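Local coordinates for penicillin-binding protein 2B (Streptococcus pneumoniae, PDB 2WAD) that cross-links peptides between adjacent glycan strands of cell-wall peptidoglycan, probably in peripheral growth, and binds penicillin, at residues A[308-313]-A[544-549]; A[527-532]-A[646-651]; A[349-354]-A[642-647]. All coordinates share one frame; numbering follows the deposited sequence.

Interaction 1. Residues A[308-313]-A[544-549]; sequences IKLTID and PHIVEG. Unlike the reference sequence in segment 544-549: His-545 (reference Arg).
Lys-309 and the pair Glu-548 and Gly-549 meet through one carbonyl that takes two backbone N-H groups. Glu-548 N approaches Lys-309 O at 2.6 Å with an N-H...O angle of 158°, in the carbonyl plane, while Gly-549 N adds a weak bond to the same oxygen. The return bond, Lys-309 N to Gly-549 O, spans 3.1 Å, and Thr-311 N reaches Ile-546 O at 2.7 Å.

The Glu-548 side chain starts over the bulge and then runs beside Lys-309. Its CB lies 3.2 Å from Lys-309 O and touches the methyl CG2 of Thr-311. CG stands anti to the backbone N (chi1 176°), and the bend at chi2 (-84°) turns the carboxylate alongside the Lys-309 chain, the two side chains pointing the same way. At the tip, OE2 comes within 3.4 Å of Lys-309 CE, but NZ stays beyond salt-bridge distance; the hydrogen-bond partner of OE2 is the Tyr-551 hydroxyl. Thr-311 OG1 bonds outside the pair, with the carbonyl of Val-355. On this side Thr-311 CG2 packs obliquely against the His-545 ring, whose ND1 donates to Val-547 O at 2.8 Å nearly in the ring plane and whose NE2 has a weak bond to Thr-352 O.

On the other side of the strands the contact is apolar. Ile-308 CD1 meets Val-547 CG2 at 3.7 Å, the side chains crossing at about a right angle, and Leu-310 CD2 touches the same methyl. Ile-312 CD1 lies alongside Ile-546 CG2.

Two residues facing one, with the register shifting by one between Lys-309 and Leu-310, define a classic beta bulge. It lies in a mixed sheet where strand 307-310 pairs with 547-553 on one edge and 63-64 on the other, tying N-terminal chain to the transpeptidase region.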
ATOM      1  N   ILE A 308      -0.418   4.162 -15.271  1.00 33.62           N
ATOM      2  CA  ILE A 308       0.239   2.943 -14.832  1.00 36.08           C
ATOM      3  C   ILE A 308      -0.704   1.774 -15.097  1.00 36.75           C
ATOM      4  O   ILE A 308      -1.922   1.907 -14.926  1.00 36.76           O
ATOM      5  CB  ILE A 308       0.608   2.979 -13.326  1.00 34.41           C
ATOM      6  CG1 ILE A 308      -0.623   3.308 -12.480  1.00 31.77           C
ATOM      7  CG2 ILE A 308       1.709   4.008 -13.078  1.00 38.82           C
ATOM      8  CD1 ILE A 308      -0.448   3.130 -10.972  1.00 37.06           C
ATOM      9  N   LYS A 309      -0.126   0.652 -15.521  1.00 37.92           N
ATOM     10  CA  LYS A 309      -0.836  -0.613 -15.679  1.00 37.85           C
ATOM     11  C   LYS A 309      -0.346  -1.594 -14.619  1.00 38.08           C
ATOM     12  O   LYS A 309       0.853  -1.843 -14.489  1.00 37.06           O
ATOM     13  CB  LYS A 309      -0.621  -1.164 -17.093  1.00 38.50           C
ATOM     14  CG  LYS A 309      -1.254  -2.531 -17.382  1.00 38.17           C
ATOM     15  CD  LYS A 309      -1.401  -2.792 -18.897  1.00 46.26           C
ATOM     16  CE  LYS A 309      -0.217  -3.574 -19.474  1.00 49.62           C
ATOM     17  NZ  LYS A 309      -0.518  -4.340 -20.725  1.00 44.49           N
ATOM     18  N   LEU A 310      -1.278  -2.153 -13.850  1.00 39.12           N
ATOM     19  CA  LEU A 310      -0.920  -3.084 -12.781  1.00 36.92           C
ATOM     20  C   LEU A 310      -0.572  -4.470 -13.291  1.00 37.98           C
ATOM     21  O   LEU A 310      -0.864  -4.831 -14.431  1.00 35.90           O
ATOM     22  CB  LEU A 310      -2.039  -3.224 -11.758  1.00 36.99           C
ATOM     23  CG  LEU A 310      -2.701  -1.925 -11.303  1.00 38.34           C
ATOM     24  CD1 LEU A 310      -3.627  -2.260 -10.135  1.00 33.96           C
ATOM     25  CD2 LEU A 310      -1.635  -0.902 -10.941  1.00 34.84           C
ATOM     26  N   THR A 311       0.062  -5.235 -12.410  1.00 37.28           N
ATOM     27  CA  THR A 311       0.457  -6.602 -12.702  1.00 35.17           C
ATOM     28  C   THR A 311      -0.721  -7.514 -12.408  1.00 37.43           C
ATOM     29  O   THR A 311      -0.719  -8.663 -12.839  1.00 38.03           O
ATOM     30  CB  THR A 311       1.622  -7.036 -11.791  1.00 35.88           C
ATOM     31  OG1 THR A 311       1.261  -6.793 -10.424  1.00 30.03           O
ATOM     32  CG2 THR A 311       2.890  -6.245 -12.092  1.00 35.88           C
ATOM     33  N   ILE A 312      -1.700  -7.019 -11.653  1.00 38.07           N
ATOM     34  CA  ILE A 312      -2.852  -7.828 -11.252  1.00 37.89           C
ATOM     35  C   ILE A 312      -3.972  -7.766 -12.270  1.00 42.18           C
ATOM     36  O   ILE A 312      -4.345  -6.686 -12.736  1.00 41.15           O
ATOM     37  CB  ILE A 312      -3.473  -7.374  -9.908  1.00 39.06           C
ATOM     38  CG1 ILE A 312      -2.425  -7.391  -8.780  1.00 39.62           C
ATOM     39  CG2 ILE A 312      -4.673  -8.268  -9.567  1.00 32.12           C
ATOM     40  CD1 ILE A 312      -2.851  -6.623  -7.555  1.00 40.24           C
ATOM     41  N   ASP A 313      -4.505  -8.936 -12.602  1.00 41.76           N
ATOM     42  CA  ASP A 313      -5.677  -9.017 -13.444  1.00 44.07           C
ATOM     43  C   ASP A 313      -6.941  -9.098 -12.584  1.00 42.83           C
ATOM     44  O   ASP A 313      -7.059  -9.960 -11.729  1.00 44.21           O
ATOM     45  CB  ASP A 313      -5.538 -10.248 -14.338  1.00 47.56           C
ATOM     46  CG  ASP A 313      -6.506 -10.231 -15.477  1.00 52.02           C
ATOM     47  OD1 ASP A 313      -7.710 -10.434 -15.212  1.00 50.39           O
ATOM     48  OD2 ASP A 313      -6.061  -9.962 -16.614  1.00 60.28           O
ATOM     49  N   PRO A 544       8.446  -7.084  -4.468  1.00 35.77           N
ATOM     50  CA  PRO A 544       7.146  -7.268  -5.094  1.00 35.89           C
ATOM     51  C   PRO A 544       6.676  -5.935  -5.655  1.00 36.81           C
ATOM     52  O   PRO A 544       6.935  -4.889  -5.068  1.00 35.39           O
ATOM     53  CB  PRO A 544       6.233  -7.737  -3.948  1.00 36.81           C
ATOM     54  CG  PRO A 544       7.031  -7.685  -2.703  1.00 37.39           C
ATOM     55  CD  PRO A 544       8.368  -7.040  -3.001  1.00 34.53           C
ATOM     56  N   HIS A 545       6.070  -5.959  -6.836  1.00 37.60           N
ATOM     57  CA  HIS A 545       5.657  -4.708  -7.443  1.00 38.72           C
ATOM     58  C   HIS A 545       4.270  -4.936  -8.036  1.00 39.31           C
ATOM     59  O   HIS A 545       4.037  -5.952  -8.700  1.00 38.33           O
ATOM     60  CB  HIS A 545       6.689  -4.126  -8.437  1.00 36.89           C
ATOM     61  CG  HIS A 545       7.005  -4.997  -9.617  1.00 37.18           C
ATOM     62  ND1 HIS A 545       6.373  -4.856 -10.834  1.00 39.98           N
ATOM     63  CD2 HIS A 545       7.926  -5.974  -9.784  1.00 33.66           C
ATOM     64  CE1 HIS A 545       6.872  -5.731 -11.689  1.00 42.01           C
ATOM     65  NE2 HIS A 545       7.812  -6.426 -11.073  1.00 38.66           N
ATOM     66  N   ILE A 546       3.359  -4.019  -7.718  1.00 36.50           N
ATOM     67  CA  ILE A 546       1.976  -4.093  -8.157  1.00 34.45           C
ATOM     68  C   ILE A 546       1.821  -3.414  -9.524  1.00 38.02           C
ATOM     69  O   ILE A 546       0.928  -3.751 -10.312  1.00 37.85           O
ATOM     70  CB  ILE A 546       1.071  -3.389  -7.127  1.00 31.44           C
ATOM     71  CG1 ILE A 546       1.142  -4.077  -5.770  1.00 31.27           C
ATOM     72  CG2 ILE A 546      -0.375  -3.365  -7.612  1.00 33.98           C
ATOM     73  CD1 ILE A 546       0.772  -3.195  -4.579  1.00 22.30           C
ATOM     74  N   VAL A 547       2.683  -2.432  -9.796  1.00 38.19           N
ATOM     75  CA  VAL A 547       2.681  -1.748 -11.082  1.00 36.57           C
ATOM     76  C   VAL A 547       3.578  -2.461 -12.086  1.00 36.82           C
ATOM     77  O   VAL A 547       4.688  -2.849 -11.737  1.00 36.08           O
ATOM     78  CB  VAL A 547       3.083  -0.274 -10.944  1.00 38.71           C
ATOM     79  CG1 VAL A 547       3.241   0.338 -12.327  1.00 38.81           C
ATOM     80  CG2 VAL A 547       2.025   0.500 -10.127  1.00 30.34           C
ATOM     81  N   GLU A 548       3.087  -2.641 -13.313  1.00 36.88           N
ATOM     82  CA  GLU A 548       3.807  -3.387 -14.347  1.00 36.09           C
ATOM     83  C   GLU A 548       4.568  -2.458 -15.273  1.00 35.33           C
ATOM     84  O   GLU A 548       5.672  -2.791 -15.717  1.00 35.22           O
ATOM     85  CB  GLU A 548       2.873  -4.294 -15.173  1.00 37.73           C
ATOM     86  CG  GLU A 548       3.532  -5.045 -16.356  1.00 36.86           C
ATOM     87  CD  GLU A 548       3.630  -4.202 -17.630  1.00 45.25           C
ATOM     88  OE1 GLU A 548       4.568  -4.402 -18.429  1.00 51.42           O
ATOM     89  OE2 GLU A 548       2.783  -3.317 -17.858  1.00 46.21           O
ATOM     90  N   GLY A 549       3.984  -1.303 -15.578  1.00 34.48           N
ATOM     91  CA  GLY A 549       4.660  -0.340 -16.453  1.00 34.58           C
ATOM     92  C   GLY A 549       4.025   1.038 -16.442  1.00 32.37           C
ATOM     93  O   GLY A 549       2.911   1.211 -15.967  1.00 30.45           O
TER

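Interaction 2. Residues A[527-532]-A[646-651]; sequences QLAQYV and AVAVVF
Leu-528, Ala-529 and Val-532 lay one side of helix 525-536 on strand 645-650 of the six-stranded antiparallel sheet, the helix-on-sheet layering of the penicillin-binding transpeptidase fold. The segment axes approach to 6.8 Å, with their N-to-C directions 143° apart, so helix and strand run roughly antiparallel. The Leu-528 side chain is about 10 Å from that of Ser-386, the inferred acyl-ester residue, and Tyr-531 OH bonds the neighbouring Val-387 carbonyl.

The apolar side-chain contacts come from alternate strand residues. Ala-646, Ala-648 and Val-650 point toward the helix, whereas Val-647 and Val-649 point away and pack on helix 661-676. Leu-528 CD1 touches Val-650 CG2 at 3.7 Å, the two side chains crossing at about a right angle, and Leu-528 CB meets Ala-648 CB at 3.9 Å. Val-532 CG1 reaches Ala-646 CB at 4.1 Å. Small residues meet at the centre, Ala-529 CB and Ala-648 CB 4.0 Å apart.

Other contacts set methyls against backbone, and no hydrogen bond joins the segments. Val-532 CG1, placed between its own backbone N and carbonyl carbon (chi1 63°), rests 3.7 Å from Val-647 O. The Ala-648 methyl presses on the helix backbone itself, its CB 3.4 Å from Ala-529 N.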
ATOM      1  N   GLN A 527       5.167 -10.624   3.299  1.00 30.34           N
ATOM      2  CA  GLN A 527       6.488 -11.139   3.714  1.00 30.87           C
ATOM      3  C   GLN A 527       6.587 -12.659   3.500  1.00 35.22           C
ATOM      4  O   GLN A 527       7.629 -13.182   3.051  1.00 36.69           O
ATOM      5  CB  GLN A 527       6.778 -10.787   5.183  1.00 30.79           C
ATOM      6  CG  GLN A 527       7.049  -9.277   5.464  1.00 31.22           C
ATOM      7  CD  GLN A 527       7.244  -8.981   6.939  1.00 34.45           C
ATOM      8  OE1 GLN A 527       6.389  -9.297   7.747  1.00 34.14           O
ATOM      9  NE2 GLN A 527       8.364  -8.365   7.299  1.00 37.55           N
ATOM     10  N   LEU A 528       5.515 -13.372   3.857  1.00 32.55           N
ATOM     11  CA  LEU A 528       5.511 -14.847   3.705  1.00 35.06           C
ATOM     12  C   LEU A 528       5.467 -15.267   2.230  1.00 32.76           C
ATOM     13  O   LEU A 528       6.075 -16.263   1.879  1.00 33.03           O
ATOM     14  CB  LEU A 528       4.379 -15.508   4.525  1.00 34.33           C
ATOM     15  CG  LEU A 528       4.596 -15.371   6.043  1.00 34.64           C
ATOM     16  CD1 LEU A 528       3.269 -15.511   6.815  1.00 35.88           C
ATOM     17  CD2 LEU A 528       5.536 -16.462   6.484  1.00 27.34           C
ATOM     18  N   ALA A 529       4.803 -14.494   1.359  1.00 30.84           N
ATOM     19  CA  ALA A 529       4.948 -14.743  -0.073  1.00 32.35           C
ATOM     20  C   ALA A 529       6.358 -14.480  -0.608  1.00 30.50           C
ATOM     21  O   ALA A 529       6.845 -15.218  -1.456  1.00 31.98           O
ATOM     22  CB  ALA A 529       3.922 -13.979  -0.902  1.00 28.69           C
ATOM     23  N   GLN A 530       6.991 -13.395  -0.175  1.00 32.00           N
ATOM     24  CA  GLN A 530       8.321 -13.048  -0.698  1.00 31.72           C
ATOM     25  C   GLN A 530       9.291 -14.141  -0.252  1.00 29.75           C
ATOM     26  O   GLN A 530      10.224 -14.469  -0.961  1.00 30.72           O
ATOM     27  CB  GLN A 530       8.825 -11.712  -0.124  1.00 31.80           C
ATOM     28  CG  GLN A 530      10.207 -11.254  -0.676  1.00 28.81           C
ATOM     29  CD  GLN A 530      10.553  -9.853  -0.193  1.00 28.51           C
ATOM     30  OE1 GLN A 530      10.501  -9.573   1.013  1.00 29.92           O
ATOM     31  NE2 GLN A 530      10.815  -8.939  -1.127  1.00 28.45           N
ATOM     32  N   TYR A 531       9.058 -14.699   0.931  1.00 28.03           N
ATOM     33  CA  TYR A 531       9.945 -15.740   1.453  1.00 32.79           C
ATOM     34  C   TYR A 531       9.902 -16.976   0.549  1.00 33.60           C
ATOM     35  O   TYR A 531      10.938 -17.438   0.042  1.00 33.35           O
ATOM     36  CB  TYR A 531       9.595 -16.031   2.924  1.00 30.36           C
ATOM     37  CG  TYR A 531       9.857 -17.442   3.431  1.00 36.44           C
ATOM     38  CD1 TYR A 531      11.147 -17.966   3.438  1.00 35.86           C
ATOM     39  CD2 TYR A 531       8.833 -18.221   3.973  1.00 39.38           C
ATOM     40  CE1 TYR A 531      11.419 -19.220   3.923  1.00 34.78           C
ATOM     41  CE2 TYR A 531       9.091 -19.499   4.475  1.00 32.96           C
ATOM     42  CZ  TYR A 531      10.394 -19.982   4.449  1.00 38.88           C
ATOM     43  OH  TYR A 531      10.701 -21.243   4.920  1.00 35.76           O
ATOM     44  N   VAL A 532       8.708 -17.497   0.275  1.00 33.76           N
ATOM     45  CA  VAL A 532       8.658 -18.673  -0.601  1.00 32.46           C
ATOM     46  C   VAL A 532       9.075 -18.330  -2.037  1.00 35.12           C
ATOM     47  O   VAL A 532       9.669 -19.191  -2.717  1.00 34.92           O
ATOM     48  CB  VAL A 532       7.312 -19.436  -0.573  1.00 33.07           C
ATOM     49  CG1 VAL A 532       6.159 -18.528  -1.083  1.00 27.54           C
ATOM     50  CG2 VAL A 532       7.424 -20.675  -1.460  1.00 26.86           C
ATOM     51  N   ALA A 646       4.498 -18.238  -6.913  1.00 33.06           N
ATOM     52  CA  ALA A 646       4.791 -18.590  -5.518  1.00 30.40           C
ATOM     53  C   ALA A 646       3.640 -18.015  -4.721  1.00 29.82           C
ATOM     54  O   ALA A 646       3.231 -16.895  -5.013  1.00 30.52           O
ATOM     55  CB  ALA A 646       6.080 -17.923  -5.089  1.00 30.10           C
ATOM     56  N   VAL A 647       3.117 -18.750  -3.742  1.00 30.18           N
ATOM     57  CA  VAL A 647       1.921 -18.305  -3.036  1.00 30.58           C
ATOM     58  C   VAL A 647       2.047 -18.527  -1.526  1.00 32.07           C
ATOM     59  O   VAL A 647       2.611 -19.530  -1.110  1.00 34.51           O
ATOM     60  CB  VAL A 647       0.654 -19.008  -3.576  1.00 32.26           C
ATOM     61  CG1 VAL A 647       0.729 -20.520  -3.331  1.00 37.89           C
ATOM     62  CG2 VAL A 647      -0.609 -18.428  -2.903  1.00 30.37           C
ATOM     63  N   ALA A 648       1.521 -17.596  -0.720  1.00 31.88           N
ATOM     64  CA  ALA A 648       1.415 -17.753   0.715  1.00 31.35           C
ATOM     65  C   ALA A 648      -0.031 -17.665   1.134  1.00 32.32           C
ATOM     66  O   ALA A 648      -0.761 -16.761   0.729  1.00 33.38           O
ATOM     67  CB  ALA A 648       2.171 -16.648   1.466  1.00 33.18           C
ATOM     68  N   VAL A 649      -0.405 -18.548   2.045  1.00 30.53           N
ATOM     69  CA  VAL A 649      -1.775 -18.568   2.524  1.00 32.57           C
ATOM     70  C   VAL A 649      -1.688 -18.528   4.029  1.00 31.78           C
ATOM     71  O   VAL A 649      -0.944 -19.303   4.621  1.00 33.12           O
ATOM     72  CB  VAL A 649      -2.558 -19.833   2.058  1.00 32.61           C
ATOM     73  CG1 VAL A 649      -3.903 -19.897   2.816  1.00 32.22           C
ATOM     74  CG2 VAL A 649      -2.761 -19.796   0.530  1.00 28.16           C
ATOM     75  N   VAL A 650      -2.420 -17.597   4.625  1.00 31.54           N
ATOM     76  CA  VAL A 650      -2.316 -17.365   6.059  1.00 31.78           C
ATOM     77  C   VAL A 650      -3.731 -17.467   6.606  1.00 34.00           C
ATOM     78  O   VAL A 650      -4.601 -16.691   6.233  1.00 34.82           O
ATOM     79  CB  VAL A 650      -1.703 -15.965   6.369  1.00 32.01           C
ATOM     80  CG1 VAL A 650      -1.689 -15.710   7.866  1.00 31.07           C
ATOM     81  CG2 VAL A 650      -0.257 -15.869   5.774  1.00 31.82           C
ATOM     82  N   PHE A 651      -3.965 -18.450   7.463  1.00 33.69           N
ATOM     83  CA  PHE A 651      -5.309 -18.733   7.959  1.00 33.75           C
ATOM     84  C   PHE A 651      -5.160 -18.987   9.445  1.00 32.52           C
ATOM     85  O   PHE A 651      -4.983 -20.128   9.863  1.00 32.11           O
ATOM     86  CB  PHE A 651      -5.848 -20.012   7.291  1.00 35.26           C
ATOM     87  CG  PHE A 651      -7.354 -20.166   7.385  1.00 34.27           C
ATOM     88  CD1 PHE A 651      -8.027 -19.795   8.525  1.00 34.81           C
ATOM     89  CD2 PHE A 651      -8.086 -20.697   6.321  1.00 33.89           C
ATOM     90  CE1 PHE A 651      -9.407 -19.923   8.627  1.00 39.01           C
ATOM     91  CE2 PHE A 651      -9.475 -20.837   6.405  1.00 32.86           C
ATOM     92  CZ  PHE A 651     -10.135 -20.453   7.570  1.00 31.07           C
TER

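Interaction 3. Residues A[349-354]-A[642-647]; sequences NPQTGA and NPQIAV. Unlike the reference sequence in segment 349-354: Gln-351 (reference Lys).
The carbonyl O of Asn-349, a residue that rests its CA against Gln-644 O, takes two backbone N-H groups of its own loop: Gly-353 N at 2.8 Å, and Thr-352 N in a longer, weak bond. The side chain of Asn-349 ties the loop as well. With CG anti to the backbone N (chi1 178°), OD1 accepts from Gln-351 N at 2.9 Å, an Asx turn. Thr-352 OG1 accepts from Ala-354 N, an ST turn, and Asn-349 N bonds to Ala-354 O across the base of this connection between strands 342-348 and 355-363.

So folded, the loop turns Pro-350 toward the other segment. The ring lies with CG 3.4 Å from Pro-643 O and CD 3.4 Å from Gln-644 C, against consecutive peptide groups. Its CG also meets Pro-643 CB at 4.0 Å, and CB lies 4.4 Å from Ala-646 CB. Ala-536 of helix 525-536 touches both prolines.

Gln-351, extended beyond CG, passes Pro-643 O with CG and CD and brings NE2 to 3.4 Å from Asn-642 OD1. Asn-642 ND2 sits close to Gln-644 NE2, two donors together, so the modelled orientation of the Asn-642 amide is uncertain. Gln-644 NE2 donates to Asn-642 O at 3.1 Å, just before strand 645-650; there Gln-644 and Ile-645 both face Ala-638 in a classic beta bulge.

The loop 349-354 is thus held by its own polar bonds, and 642-647 by its neighbours in the sheet and by Gln-644. The two meet chiefly by van der Waals contact of a proline ring with peptide groups and neighbouring carbons.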
ATOM      1  N   ASN A 349       4.846 -13.602  -8.927  1.00 35.12           N
ATOM      2  CA  ASN A 349       5.682 -14.185  -9.971  1.00 35.24           C
ATOM      3  C   ASN A 349       7.094 -14.135  -9.383  1.00 35.32           C
ATOM      4  O   ASN A 349       7.622 -13.042  -9.170  1.00 36.58           O
ATOM      5  CB  ASN A 349       5.585 -13.306 -11.226  1.00 35.93           C
ATOM      6  CG  ASN A 349       6.466 -13.774 -12.388  1.00 40.47           C
ATOM      7  OD1 ASN A 349       7.517 -14.394 -12.205  1.00 42.19           O
ATOM      8  ND2 ASN A 349       6.038 -13.444 -13.602  1.00 34.81           N
ATOM      9  N   PRO A 350       7.686 -15.303  -9.086  1.00 31.68           N
ATOM     10  CA  PRO A 350       9.001 -15.387  -8.421  1.00 33.82           C
ATOM     11  C   PRO A 350      10.160 -14.998  -9.348  1.00 37.08           C
ATOM     12  O   PRO A 350      11.295 -14.827  -8.874  1.00 37.99           O
ATOM     13  CB  PRO A 350       9.150 -16.884  -8.108  1.00 32.72           C
ATOM     14  CG  PRO A 350       8.296 -17.561  -9.269  1.00 28.65           C
ATOM     15  CD  PRO A 350       7.131 -16.628  -9.432  1.00 29.27           C
ATOM     16  N   GLN A 351       9.894 -14.861 -10.645  1.00 36.71           N
ATOM     17  CA  GLN A 351      10.961 -14.491 -11.593  1.00 40.79           C
ATOM     18  C   GLN A 351      11.140 -12.976 -11.660  1.00 37.62           C
ATOM     19  O   GLN A 351      12.185 -12.504 -12.072  1.00 36.56           O
ATOM     20  CB  GLN A 351      10.673 -15.044 -13.005  1.00 40.66           C
ATOM     21  CG  GLN A 351      10.911 -16.560 -13.143  1.00 46.39           C
ATOM     22  CD  GLN A 351      10.509 -17.139 -14.515  1.00 63.56           C
ATOM     23  OE1 GLN A 351       9.903 -16.452 -15.341  1.00 65.30           O
ATOM     24  NE2 GLN A 351      10.841 -18.415 -14.756  1.00 58.40           N
ATOM     25  N   THR A 352      10.114 -12.217 -11.286  1.00 37.02           N
ATOM     26  CA  THR A 352      10.115 -10.770 -11.524  1.00 37.93           C
ATOM     27  C   THR A 352       9.610  -9.930 -10.345  1.00 38.90           C
ATOM     28  O   THR A 352       9.830  -8.719 -10.296  1.00 39.51           O
ATOM     29  CB  THR A 352       9.230 -10.376 -12.721  1.00 39.87           C
ATOM     30  OG1 THR A 352       7.844 -10.526 -12.365  1.00 41.70           O
ATOM     31  CG2 THR A 352       9.590 -11.180 -13.979  1.00 38.48           C
ATOM     32  N   GLY A 353       8.908 -10.551  -9.402  1.00 35.62           N
ATOM     33  CA  GLY A 353       8.362  -9.779  -8.293  1.00 33.95           C
ATOM     34  C   GLY A 353       6.971  -9.252  -8.605  1.00 33.25           C
ATOM     35  O   GLY A 353       6.327  -8.673  -7.727  1.00 33.50           O
ATOM     36  N   ALA A 354       6.480  -9.497  -9.818  1.00 30.02           N
ATOM     37  CA  ALA A 354       5.134  -9.052 -10.171  1.00 33.89           C
ATOM     38  C   ALA A 354       4.087  -9.607  -9.214  1.00 33.28           C
ATOM     39  O   ALA A 354       4.142 -10.790  -8.883  1.00 32.86           O
ATOM     40  CB  ALA A 354       4.789  -9.457 -11.600  1.00 35.89           C
ATOM     41  N   ASN A 642      10.271 -25.129 -12.955  1.00 49.95           N
ATOM     42  CA  ASN A 642      10.480 -23.818 -13.550  1.00 48.19           C
ATOM     43  C   ASN A 642       9.464 -22.813 -13.004  1.00 45.80           C
ATOM     44  O   ASN A 642       8.503 -22.474 -13.688  1.00 45.86           O
ATOM     45  CB  ASN A 642      10.369 -23.918 -15.076  1.00 48.60           C
ATOM     46  CG  ASN A 642      10.513 -22.573 -15.757  1.00 48.61           C
ATOM     47  OD1 ASN A 642      11.284 -21.723 -15.315  1.00 51.47           O
ATOM     48  ND2 ASN A 642       9.775 -22.375 -16.839  1.00 51.20           N
ATOM     49  N   PRO A 643       9.688 -22.326 -11.775  1.00 43.04           N
ATOM     50  CA  PRO A 643       8.597 -21.709 -11.047  1.00 40.22           C
ATOM     51  C   PRO A 643       8.052 -20.420 -11.662  1.00 40.73           C
ATOM     52  O   PRO A 643       8.797 -19.491 -12.005  1.00 40.17           O
ATOM     53  CB  PRO A 643       9.190 -21.484  -9.658  1.00 40.99           C
ATOM     54  CG  PRO A 643      10.277 -22.537  -9.532  1.00 43.32           C
ATOM     55  CD  PRO A 643      10.867 -22.555 -10.916  1.00 42.62           C
ATOM     56  N   GLN A 644       6.732 -20.344 -11.764  1.00 39.02           N
ATOM     57  CA  GLN A 644       6.109 -19.171 -12.370  1.00 39.07           C
ATOM     58  C   GLN A 644       5.102 -18.519 -11.431  1.00 37.43           C
ATOM     59  O   GLN A 644       4.599 -17.422 -11.677  1.00 38.52           O
ATOM     60  CB  GLN A 644       5.481 -19.560 -13.710  1.00 39.46           C
ATOM     61  CG  GLN A 644       6.526 -19.633 -14.826  1.00 40.63           C
ATOM     62  CD  GLN A 644       6.094 -20.563 -15.948  1.00 52.28           C
ATOM     63  OE1 GLN A 644       5.091 -20.309 -16.625  1.00 47.97           O
ATOM     64  NE2 GLN A 644       6.835 -21.661 -16.133  1.00 45.20           N
ATOM     65  N   ILE A 645       4.836 -19.195 -10.322  1.00 36.10           N
ATOM     66  CA  ILE A 645       4.009 -18.624  -9.261  1.00 34.00           C
ATOM     67  C   ILE A 645       4.498 -19.128  -7.897  1.00 33.25           C
ATOM     68  O   ILE A 645       4.855 -20.299  -7.727  1.00 35.86           O
ATOM     69  CB  ILE A 645       2.510 -18.971  -9.477  1.00 31.54           C
ATOM     70  CG1 ILE A 645       1.653 -18.389  -8.360  1.00 30.73           C
ATOM     71  CG2 ILE A 645       2.321 -20.493  -9.539  1.00 34.99           C
ATOM     72  CD1 ILE A 645       0.144 -18.365  -8.620  1.00 26.93           C
ATOM     73  N   ALA A 646       4.498 -18.238  -6.913  1.00 33.06           N
ATOM     74  CA  ALA A 646       4.791 -18.590  -5.518  1.00 30.40           C
ATOM     75  C   ALA A 646       3.640 -18.015  -4.721  1.00 29.82           C
ATOM     76  O   ALA A 646       3.231 -16.895  -5.013  1.00 30.52           O
ATOM     77  CB  ALA A 646       6.080 -17.923  -5.089  1.00 30.10           C
ATOM     78  N   VAL A 647       3.117 -18.750  -3.742  1.00 30.18           N
ATOM     79  CA  VAL A 647       1.921 -18.305  -3.036  1.00 30.58           C
ATOM     80  C   VAL A 647       2.047 -18.527  -1.526  1.00 32.07           C
ATOM     81  O   VAL A 647       2.611 -19.530  -1.110  1.00 34.51           O
ATOM     82  CB  VAL A 647       0.654 -19.008  -3.576  1.00 32.26           C
ATOM     83  CG1 VAL A 647       0.729 -20.520  -3.331  1.00 37.89           C
ATOM     84  CG2 VAL A 647      -0.609 -18.428  -2.903  1.00 30.37           C
TER

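Overall arrangement
From the N terminus, residues 308-313 come first, and interaction 1 joins them to 544-549, 231 residues on, closing a loop that holds most of the transpeptidase domain. Residues 349-354 follow, and interaction 3 closes a still longer span on 642-647. Interaction 2 starts at 527-532, inside the loop of interaction 3, and ends on the same strand 645-650, sharing Ala-646 and Val-647. Interaction 1 crosses both others along the chain. In space, His-545 N of interaction 1 lies 2.9 Å from Gly-353 O of interaction 3, a probable hydrogen bond, and Pro-544 packs on Gln-530. The four-stranded sheet, the six-stranded sheet and helix 525-536 are thereby joined.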